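Long-range contacts in geranyltranstransferase (IspA) (Helicobacter pylori, PDB 3LLW), which probably acts as a magnesium-dependent prenyltransferase that builds isoprenoid chains, as enzymes of the FPP/GGPP synthase family do: residues Leu55-Leu60 against Glu75-Ala80; Ala80-Cys85 against Glu133-Ala138; Leu229-Asp234 against Lys252-Asn257. All coordinates share one frame; numbering follows the deposited sequence.

Contact 1: Leu55-Leu60 against Glu75-Ala80; sequences LFLAVL and EYFKIA
Helices 51-63 and 73-94 run roughly antiparallel here, with the short segment axes 143° apart and 10.4 Å from each other at closest approach. No hydrogen bond links the two segments; the side-chain contact is buried and largely apolar, as befits Phe, Leu, Ile and Ala. Among the aromatic-to-aliphatic contacts, Phe56 carries the largest share. With CG anti to its backbone N (chi1 171°), its ring extends across to helix 73-94, where Phe56 CZ meets Ile79 CG2 at 3.4 Å and CD1 meets Ala80 CB at 3.6 Å. The methyl of Ala80 is small enough to let its backbone come close, and the CA atoms of Phe56 and Ala80 are 6.5 Å apart. The same ring also touches a carbonyl, Phe56 CE1 lying 3.3 Å from Tyr76 O, which is already used by Ala80 N in the helix.

A CH-pi contact comes next: Leu60 CD2 sits over one face of Tyr76, 3.8 Å from the ring centroid and displaced toward the CG rim. Tyrosine suits this place because its flat ring face receives the methyl; Tyr69 meets the Tyr76 ring as well. More loosely, Leu57 CD2 approaches the edge of the Phe77 ring at CE1, 4.3 Å away.

Phe18 of helix 6-23 touches Leu57 and Ala80, while Ala203 and Ser204 of helix 178-204 touch Phe56 and Leu60. Antiparallel neighbouring helices packed round a common interior belong to the all-helical trans-prenyl synthase fold.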
loop_
_atom_site.group_PDB
_atom_site.type_symbol
_atom_site.label_atom_id
_atom_site.label_comp_id
_atom_site.label_asym_id
_atom_site.label_seq_id
_atom_site.Cartn_x
_atom_site.Cartn_y
_atom_site.Cartn_z
ATOM N N LEU A 55 -5.012 -20.721 -2.756
ATOM C CA LEU A 55 -5.360 -20.942 -1.345
ATOM C C LEU A 55 -6.618 -20.186 -0.961
ATOM O O LEU A 55 -7.459 -20.715 -0.244
ATOM C CB LEU A 55 -4.223 -20.498 -0.426
ATOM C CG LEU A 55 -2.961 -21.348 -0.346
ATOM C CD1 LEU A 55 -1.834 -20.479 0.207
ATOM C CD2 LEU A 55 -3.223 -22.556 0.540
ATOM N N PHE A 56 -6.719 -18.940 -1.437
ATOM C CA PHE A 56 -7.877 -18.081 -1.222
ATOM C C PHE A 56 -9.128 -18.743 -1.772
ATOM O O PHE A 56 -10.164 -18.860 -1.082
ATOM C CB PHE A 56 -7.662 -16.710 -1.902
ATOM C CG PHE A 56 -8.896 -15.835 -1.918
ATOM C CD1 PHE A 56 -9.569 -15.581 -3.104
ATOM C CD2 PHE A 56 -9.398 -15.284 -0.734
ATOM C CE1 PHE A 56 -10.716 -14.779 -3.119
ATOM C CE2 PHE A 56 -10.547 -14.483 -0.745
ATOM C CZ PHE A 56 -11.215 -14.246 -1.927
ATOM N N LEU A 57 -9.019 -19.176 -3.024
ATOM C CA LEU A 57 -10.127 -19.822 -3.724
ATOM C C LEU A 57 -10.475 -21.215 -3.192
ATOM O O LEU A 57 -11.623 -21.615 -3.259
ATOM C CB LEU A 57 -9.869 -19.859 -5.224
ATOM C CG LEU A 57 -9.921 -18.516 -5.943
ATOM C CD1 LEU A 57 -9.314 -18.647 -7.353
ATOM C CD2 LEU A 57 -11.356 -18.020 -6.006
ATOM N N ALA A 58 -9.499 -21.924 -2.636
ATOM C CA ALA A 58 -9.751 -23.215 -2.004
ATOM C C ALA A 58 -10.747 -23.096 -0.863
ATOM O O ALA A 58 -11.644 -23.904 -0.767
ATOM C CB ALA A 58 -8.469 -23.832 -1.505
ATOM N N VAL A 59 -10.583 -22.071 -0.027
ATOM C CA VAL A 59 -11.438 -21.835 1.136
ATOM C C VAL A 59 -12.807 -21.339 0.694
ATOM O O VAL A 59 -13.838 -21.793 1.177
ATOM C CB VAL A 59 -10.798 -20.810 2.112
ATOM C CG1 VAL A 59 -11.579 -20.720 3.420
ATOM C CG2 VAL A 59 -9.384 -21.198 2.427
ATOM N N LEU A 60 -12.799 -20.413 -0.250
ATOM C CA LEU A 60 -13.997 -19.747 -0.696
ATOM C C LEU A 60 -14.958 -20.626 -1.510
ATOM O O LEU A 60 -16.153 -20.689 -1.190
ATOM C CB LEU A 60 -13.588 -18.510 -1.469
ATOM C CG LEU A 60 -14.671 -17.631 -2.048
ATOM C CD1 LEU A 60 -15.343 -16.804 -0.955
ATOM C CD2 LEU A 60 -13.964 -16.767 -3.015
ATOM N N GLU A 75 -15.761 -10.336 -8.446
ATOM C CA GLU A 75 -15.388 -9.674 -7.215
ATOM C C GLU A 75 -14.399 -10.507 -6.400
ATOM O O GLU A 75 -13.457 -9.956 -5.824
ATOM C CB GLU A 75 -16.633 -9.358 -6.381
ATOM C CG GLU A 75 -17.724 -8.603 -7.137
ATOM C CD GLU A 75 -17.186 -7.418 -7.934
ATOM O OE1 GLU A 75 -17.453 -7.353 -9.157
ATOM O OE2 GLU A 75 -16.491 -6.562 -7.347
ATOM N N TYR A 76 -14.622 -11.824 -6.355
ATOM C CA TYR A 76 -13.715 -12.763 -5.698
ATOM C C TYR A 76 -12.354 -12.823 -6.423
ATOM O O TYR A 76 -11.301 -12.964 -5.796
ATOM C CB TYR A 76 -14.349 -14.146 -5.641
ATOM C CG TYR A 76 -15.611 -14.236 -4.794
ATOM C CD1 TYR A 76 -15.699 -13.583 -3.568
ATOM C CD2 TYR A 76 -16.702 -15.003 -5.211
ATOM C CE1 TYR A 76 -16.845 -13.676 -2.778
ATOM C CE2 TYR A 76 -17.860 -15.098 -4.434
ATOM C CZ TYR A 76 -17.917 -14.430 -3.216
ATOM O OH TYR A 76 -19.039 -14.508 -2.431
ATOM N N PHE A 77 -12.391 -12.698 -7.742
ATOM C CA PHE A 77 -11.178 -12.700 -8.538
ATOM C C PHE A 77 -10.367 -11.423 -8.266
ATOM O O PHE A 77 -9.165 -11.496 -8.125
ATOM C CB PHE A 77 -11.507 -12.844 -10.022
ATOM C CG PHE A 77 -11.861 -14.247 -10.447
ATOM C CD1 PHE A 77 -11.743 -15.325 -9.573
ATOM C CD2 PHE A 77 -12.264 -14.495 -11.759
ATOM C CE1 PHE A 77 -12.059 -16.612 -9.979
ATOM C CE2 PHE A 77 -12.570 -15.787 -12.182
ATOM C CZ PHE A 77 -12.465 -16.847 -11.290
ATOM N N LYS A 78 -11.044 -10.281 -8.153
ATOM C CA LYS A 78 -10.416 -9.017 -7.757
ATOM C C LYS A 78 -9.629 -9.156 -6.451
ATOM O O LYS A 78 -8.442 -8.824 -6.405
ATOM C CB LYS A 78 -11.472 -7.927 -7.598
ATOM C CG LYS A 78 -11.904 -7.270 -8.890
ATOM C CD LYS A 78 -13.086 -6.369 -8.602
ATOM C CE LYS A 78 -13.727 -5.823 -9.870
ATOM N NZ LYS A 78 -14.971 -5.052 -9.535
ATOM N N ILE A 79 -10.294 -9.678 -5.414
ATOM C CA ILE A 79 -9.662 -9.993 -4.139
ATOM C C ILE A 79 -8.470 -10.942 -4.247
ATOM O O ILE A 79 -7.406 -10.691 -3.666
ATOM C CB ILE A 79 -10.680 -10.586 -3.165
ATOM C CG1 ILE A 79 -11.804 -9.560 -2.914
ATOM C CG2 ILE A 79 -9.975 -11.033 -1.895
ATOM C CD1 ILE A 79 -13.027 -10.103 -2.197
ATOM N N ALA A 80 -8.648 -12.024 -4.998
ATOM C CA ALA A 80 -7.575 -12.973 -5.256
ATOM C C ALA A 80 -6.400 -12.285 -5.968
ATOM O O ALA A 80 -5.239 -12.561 -5.659
ATOM C CB ALA A 80 -8.098 -14.137 -6.094
#

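Contact 2: Ala80-Cys85 against Glu133-Ala138; sequences ALSIEC and ELLSNA
In the all-helical prenyl synthase fold, helices 73-94 and 117-137 pack as a nearly antiparallel pair, the axes of the two short segments 168° apart and 8.7 Å from each other. Leu134 carries much of the contact. Its CB faces Ser82 CB, and the CA atoms of these two residues are the nearest across the segments, at 5.8 Å; a residue as small as serine suits so close an approach. From CB, CG lies anti to the carbonyl carbon, beside the backbone N (chi1 -80°), and the side chain ends with CD1 laid against helix 73-94. Leu134 CD1 touches Leu81 CG at 3.8 Å, the backbone N of neighbouring Ser82 and, one turn on, Cys85 SG at 4.0 Å.

Beside it, Leu135 CD1 presses on Ser82 OG at 3.2 Å. That buried hydroxyl is satisfied by hydrogen-bonding Ile79 O of its own helix; Leu152 of helix 142-156 touches both Ser82 and Leu135. Elsewhere on segment 133-138, Glu133, Ser136 and Asn137 pack on the second subunit. Near the end of that helix, Glu133 O accepts two bonds from Asn137, one from N and one from ND2, the latter 2.8 Å long and coming from above the carbonyl plane.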
loop_
_atom_site.group_PDB
_atom_site.type_symbol
_atom_site.label_atom_id
_atom_site.label_comp_id
_atom_site.label_asym_id
_atom_site.label_seq_id
_atom_site.Cartn_x
_atom_site.Cartn_y
_atom_site.Cartn_z
ATOM N N ALA A 80 -8.648 -12.024 -4.998
ATOM C CA ALA A 80 -7.575 -12.973 -5.256
ATOM C C ALA A 80 -6.400 -12.285 -5.968
ATOM O O ALA A 80 -5.239 -12.561 -5.659
ATOM C CB ALA A 80 -8.098 -14.137 -6.094
ATOM N N LEU A 81 -6.726 -11.386 -6.895
ATOM C CA LEU A 81 -5.747 -10.610 -7.662
ATOM C C LEU A 81 -5.003 -9.610 -6.763
ATOM O O LEU A 81 -3.811 -9.347 -6.978
ATOM C CB LEU A 81 -6.420 -9.886 -8.841
ATOM C CG LEU A 81 -5.507 -9.174 -9.860
ATOM C CD1 LEU A 81 -4.358 -10.053 -10.293
ATOM C CD2 LEU A 81 -6.275 -8.655 -11.060
ATOM N N SER A 82 -5.673 -9.093 -5.731
ATOM C CA SER A 82 -5.008 -8.154 -4.817
ATOM C C SER A 82 -3.894 -8.838 -4.047
ATOM O O SER A 82 -2.844 -8.244 -3.819
ATOM C CB SER A 82 -5.993 -7.541 -3.837
ATOM O OG SER A 82 -6.316 -8.475 -2.843
ATOM N N ILE A 83 -4.128 -10.092 -3.660
ATOM C CA ILE A 83 -3.112 -10.909 -3.001
ATOM C C ILE A 83 -1.929 -11.183 -3.952
ATOM O O ILE A 83 -0.769 -11.123 -3.540
ATOM C CB ILE A 83 -3.692 -12.242 -2.517
ATOM C CG1 ILE A 83 -4.938 -12.007 -1.638
ATOM C CG2 ILE A 83 -2.647 -13.001 -1.712
ATOM C CD1 ILE A 83 -5.691 -13.278 -1.239
ATOM N N GLU A 84 -2.236 -11.454 -5.218
ATOM C CA GLU A 84 -1.202 -11.774 -6.189
ATOM C C GLU A 84 -0.333 -10.537 -6.461
ATOM O O GLU A 84 0.878 -10.651 -6.500
ATOM C CB GLU A 84 -1.825 -12.395 -7.456
ATOM C CG GLU A 84 -0.844 -12.974 -8.511
ATOM C CD GLU A 84 0.060 -14.123 -8.027
ATOM O OE1 GLU A 84 -0.234 -14.772 -6.991
ATOM O OE2 GLU A 84 1.085 -14.378 -8.713
ATOM N N CYS A 85 -0.953 -9.358 -6.554
ATOM C CA CYS A 85 -0.219 -8.086 -6.714
ATOM C C CYS A 85 0.750 -7.763 -5.573
ATOM O O CYS A 85 1.897 -7.356 -5.823
ATOM C CB CYS A 85 -1.188 -6.917 -6.924
ATOM S SG CYS A 85 -1.969 -6.964 -8.534
ATOM N N GLU A 133 -6.445 -0.806 -3.795
ATOM C CA GLU A 133 -7.424 -0.272 -4.740
ATOM C C GLU A 133 -8.316 -1.374 -5.277
ATOM O O GLU A 133 -9.536 -1.209 -5.307
ATOM C CB GLU A 133 -6.767 0.483 -5.900
ATOM C CG GLU A 133 -7.776 1.260 -6.775
ATOM C CD GLU A 133 -7.129 2.134 -7.851
ATOM O OE1 GLU A 133 -5.928 1.945 -8.174
ATOM O OE2 GLU A 133 -7.838 3.019 -8.379
ATOM N N LEU A 134 -7.717 -2.502 -5.653
ATOM C CA LEU A 134 -8.475 -3.673 -6.114
ATOM C C LEU A 134 -9.456 -4.142 -5.047
ATOM O O LEU A 134 -10.637 -4.338 -5.328
ATOM C CB LEU A 134 -7.550 -4.835 -6.496
ATOM C CG LEU A 134 -6.842 -4.829 -7.860
ATOM C CD1 LEU A 134 -5.807 -5.931 -7.890
ATOM C CD2 LEU A 134 -7.819 -4.964 -9.054
ATOM N N LEU A 135 -8.956 -4.289 -3.824
ATOM C CA LEU A 135 -9.756 -4.791 -2.695
ATOM C C LEU A 135 -10.928 -3.862 -2.385
ATOM O O LEU A 135 -12.060 -4.309 -2.291
ATOM C CB LEU A 135 -8.848 -4.941 -1.480
ATOM C CG LEU A 135 -8.827 -6.200 -0.632
ATOM C CD1 LEU A 135 -8.974 -7.412 -1.488
ATOM C CD2 LEU A 135 -7.518 -6.263 0.142
ATOM N N SER A 136 -10.647 -2.562 -2.288
ATOM C CA SER A 136 -11.650 -1.541 -1.987
ATOM C C SER A 136 -12.696 -1.335 -3.086
ATOM O O SER A 136 -13.821 -0.897 -2.805
ATOM C CB SER A 136 -10.990 -0.213 -1.595
ATOM O OG SER A 136 -10.223 0.313 -2.670
ATOM N N ASN A 137 -12.345 -1.679 -4.321
ATOM C CA ASN A 137 -13.308 -1.644 -5.429
ATOM C C ASN A 137 -14.088 -2.948 -5.712
ATOM O O ASN A 137 -14.959 -2.976 -6.583
ATOM C CB ASN A 137 -12.632 -1.117 -6.693
ATOM C CG ASN A 137 -12.450 0.392 -6.655
ATOM O OD1 ASN A 137 -13.381 1.143 -6.941
ATOM N ND2 ASN A 137 -11.255 0.843 -6.280
ATOM N N ALA A 138 -13.772 -4.017 -4.984
ATOM C CA ALA A 138 -14.547 -5.258 -5.047
ATOM C C ALA A 138 -15.919 -5.066 -4.394
ATOM O O ALA A 138 -16.017 -4.526 -3.297
ATOM C CB ALA A 138 -13.784 -6.404 -4.375
#

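Contact 3: Leu229-Asp234 against Lys252-Asn257; sequences LDDIID and KNSFVN
The sequence Asp230-Asp231-Ile232-Ile233-Asp234 matches the second aspartate-rich motif (DDxxD) of trans-prenyl synthases, which in relatives helps bind substrate diphosphate through Mg2+; no metal is bound here. Of this motif on helix 209-236, Asp231 and Ile232 meet the start of helix 255-259, at the rim of the probable active site: the side chain of Asn253 is about 9 Å from that of Asp100, a Mg2+ ligand.

Centrally, Asp231 OD2 accepts a nearly straight bond of 3.0 Å (N-H...O 165°) from Phe255 N, met from above the carboxylate plane, while OD1 accepts from Gln227. A carboxylate suits this place, since a helix N-terminus would be expected to stabilise negative charge. Asp231 OD2 also lies at the edge of the Phe255 ring, 3.5 Å from Phe255 CD2. Lys252 NZ stands 4.8 Å from Asp231 OD1 and may add a favourable charge; Lys252 also makes a long, weak ion pair with Asp168.

Val256 fills the apolar side, its CG2 lying 4.0 Å from Ile232 CG1, crossing it at about a right angle. Ser254 is the N-cap, with OG weakly capping Val256 N; the same OG lies 2.8 Å from a water that donates to Asp231 O.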
loop_
_atom_site.group_PDB
_atom_site.type_symbol
_atom_site.label_atom_id
_atom_site.label_comp_id
_atom_site.label_asym_id
_atom_site.label_seq_id
_atom_site.Cartn_x
_atom_site.Cartn_y
_atom_site.Cartn_z
ATOM N N LEU A 229 10.283 -26.962 2.270
ATOM C CA LEU A 229 10.310 -27.611 0.954
ATOM C C LEU A 229 10.978 -26.754 -0.117
ATOM O O LEU A 229 11.746 -27.268 -0.921
ATOM C CB LEU A 229 8.910 -28.004 0.498
ATOM C CG LEU A 229 8.320 -29.219 1.197
ATOM C CD1 LEU A 229 6.844 -29.252 0.900
ATOM C CD2 LEU A 229 9.009 -30.499 0.752
ATOM N N ASP A 230 10.698 -25.452 -0.112
ATOM C CA ASP A 230 11.326 -24.527 -1.054
ATOM C C ASP A 230 12.846 -24.481 -0.868
ATOM O O ASP A 230 13.594 -24.505 -1.843
ATOM C CB ASP A 230 10.713 -23.129 -0.927
ATOM C CG ASP A 230 10.685 -22.377 -2.252
ATOM O OD1 ASP A 230 10.182 -22.938 -3.255
ATOM O OD2 ASP A 230 11.159 -21.219 -2.287
ATOM N N ASP A 231 13.289 -24.455 0.389
ATOM C CA ASP A 231 14.717 -24.524 0.738
ATOM C C ASP A 231 15.405 -25.787 0.200
ATOM O O ASP A 231 16.566 -25.737 -0.211
ATOM C CB ASP A 231 14.916 -24.437 2.262
ATOM C CG ASP A 231 14.649 -23.034 2.827
ATOM O OD1 ASP A 231 14.414 -22.090 2.032
ATOM O OD2 ASP A 231 14.699 -22.878 4.077
ATOM N N ILE A 232 14.684 -26.907 0.201
ATOM C CA ILE A 232 15.222 -28.185 -0.268
ATOM C C ILE A 232 15.319 -28.232 -1.801
ATOM O O ILE A 232 16.262 -28.810 -2.345
ATOM C CB ILE A 232 14.406 -29.367 0.302
ATOM C CG1 ILE A 232 14.566 -29.420 1.820
ATOM C CG2 ILE A 232 14.847 -30.704 -0.276
ATOM C CD1 ILE A 232 13.432 -30.123 2.511
ATOM N N ILE A 233 14.365 -27.597 -2.482
ATOM C CA ILE A 233 14.359 -27.519 -3.949
ATOM C C ILE A 233 15.535 -26.679 -4.501
ATOM O O ILE A 233 16.061 -26.972 -5.575
ATOM C CB ILE A 233 12.981 -27.016 -4.509
ATOM C CG1 ILE A 233 11.798 -27.817 -3.941
ATOM C CG2 ILE A 233 12.934 -27.065 -6.038
ATOM C CD1 ILE A 233 11.859 -29.332 -4.128
ATOM N N ASP A 234 15.964 -25.666 -3.746
ATOM C CA ASP A 234 17.100 -24.810 -4.128
ATOM C C ASP A 234 18.447 -25.538 -4.222
ATOM O O ASP A 234 19.314 -25.140 -4.998
ATOM C CB ASP A 234 17.239 -23.627 -3.160
ATOM C CG ASP A 234 16.062 -22.665 -3.225
ATOM O OD1 ASP A 234 15.613 -22.324 -4.342
ATOM O OD2 ASP A 234 15.594 -22.235 -2.147
ATOM N N LYS A 252 22.144 -18.920 1.352
ATOM C CA LYS A 252 20.932 -18.237 1.810
ATOM C C LYS A 252 20.603 -18.595 3.277
ATOM O O LYS A 252 21.254 -19.462 3.869
ATOM C CB LYS A 252 19.774 -18.624 0.878
ATOM C CG LYS A 252 18.637 -17.606 0.767
ATOM C CD LYS A 252 17.556 -18.087 -0.197
ATOM C CE LYS A 252 16.312 -17.203 -0.134
ATOM N NZ LYS A 252 15.471 -17.477 1.070
ATOM N N ASN A 253 19.618 -17.906 3.862
ATOM C CA ASN A 253 19.080 -18.243 5.186
ATOM C C ASN A 253 18.099 -19.394 5.054
ATOM O O ASN A 253 16.897 -19.178 4.903
ATOM C CB ASN A 253 18.315 -17.071 5.796
ATOM C CG ASN A 253 19.188 -15.891 6.127
ATOM O OD1 ASN A 253 18.914 -14.782 5.673
ATOM N ND2 ASN A 253 20.216 -16.101 6.955
ATOM N N SER A 254 18.602 -20.617 5.107
ATOM C CA SER A 254 17.757 -21.755 4.815
ATOM C C SER A 254 17.922 -22.892 5.818
ATOM O O SER A 254 18.923 -22.977 6.523
ATOM C CB SER A 254 17.989 -22.218 3.370
ATOM O OG SER A 254 18.630 -23.470 3.298
ATOM N N PHE A 255 16.920 -23.762 5.877
ATOM C CA PHE A 255 16.948 -24.899 6.787
ATOM C C PHE A 255 17.939 -25.982 6.376
ATOM O O PHE A 255 18.373 -26.765 7.208
ATOM C CB PHE A 255 15.553 -25.482 6.947
ATOM C CG PHE A 255 14.684 -24.684 7.853
ATOM C CD1 PHE A 255 14.788 -24.822 9.232
ATOM C CD2 PHE A 255 13.772 -23.781 7.337
ATOM C CE1 PHE A 255 13.991 -24.069 10.077
ATOM C CE2 PHE A 255 12.963 -23.033 8.184
ATOM C CZ PHE A 255 13.078 -23.180 9.549
ATOM N N VAL A 256 18.300 -26.021 5.097
ATOM C CA VAL A 256 19.361 -26.912 4.644
ATOM C C VAL A 256 20.722 -26.487 5.226
ATOM O O VAL A 256 21.545 -27.330 5.562
ATOM C CB VAL A 256 19.384 -27.054 3.093
ATOM C CG1 VAL A 256 20.496 -28.011 2.633
ATOM C CG2 VAL A 256 18.004 -27.538 2.579
ATOM N N ASN A 257 20.940 -25.187 5.384
ATOM C CA ASN A 257 22.172 -24.702 6.005
ATOM C C ASN A 257 22.202 -24.929 7.506
ATOM O O ASN A 257 23.226 -25.348 8.048
ATOM C CB ASN A 257 22.406 -23.225 5.696
ATOM C CG ASN A 257 22.816 -22.997 4.264
ATOM O OD1 ASN A 257 23.158 -23.940 3.555
ATOM N ND2 ASN A 257 22.783 -21.743 3.827
HETATM O O HOH W 1 18.956 -23.792 0.521
#

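Contacts 1 and 2 lie side by side on helix 73-94, with centres 10 Å apart; they share Ala80 and touch each other, Ile79 CA of contact 1 packing on Leu135 CD1 of contact 2. Helix 73-94 thus stands between helix 51-63 and helix 117-137. Contact 3 follows later in the chain, on the other side of its centre, joining helix 209-236 to helix 255-259, with its centre 29 Å and 31 Å from those of contacts 1 and 2. Helix 73-94, which both of the first two contacts use, has Asp94, a Mg2+ ligand, at its far end, while contact 3 probably borders the metal-binding site.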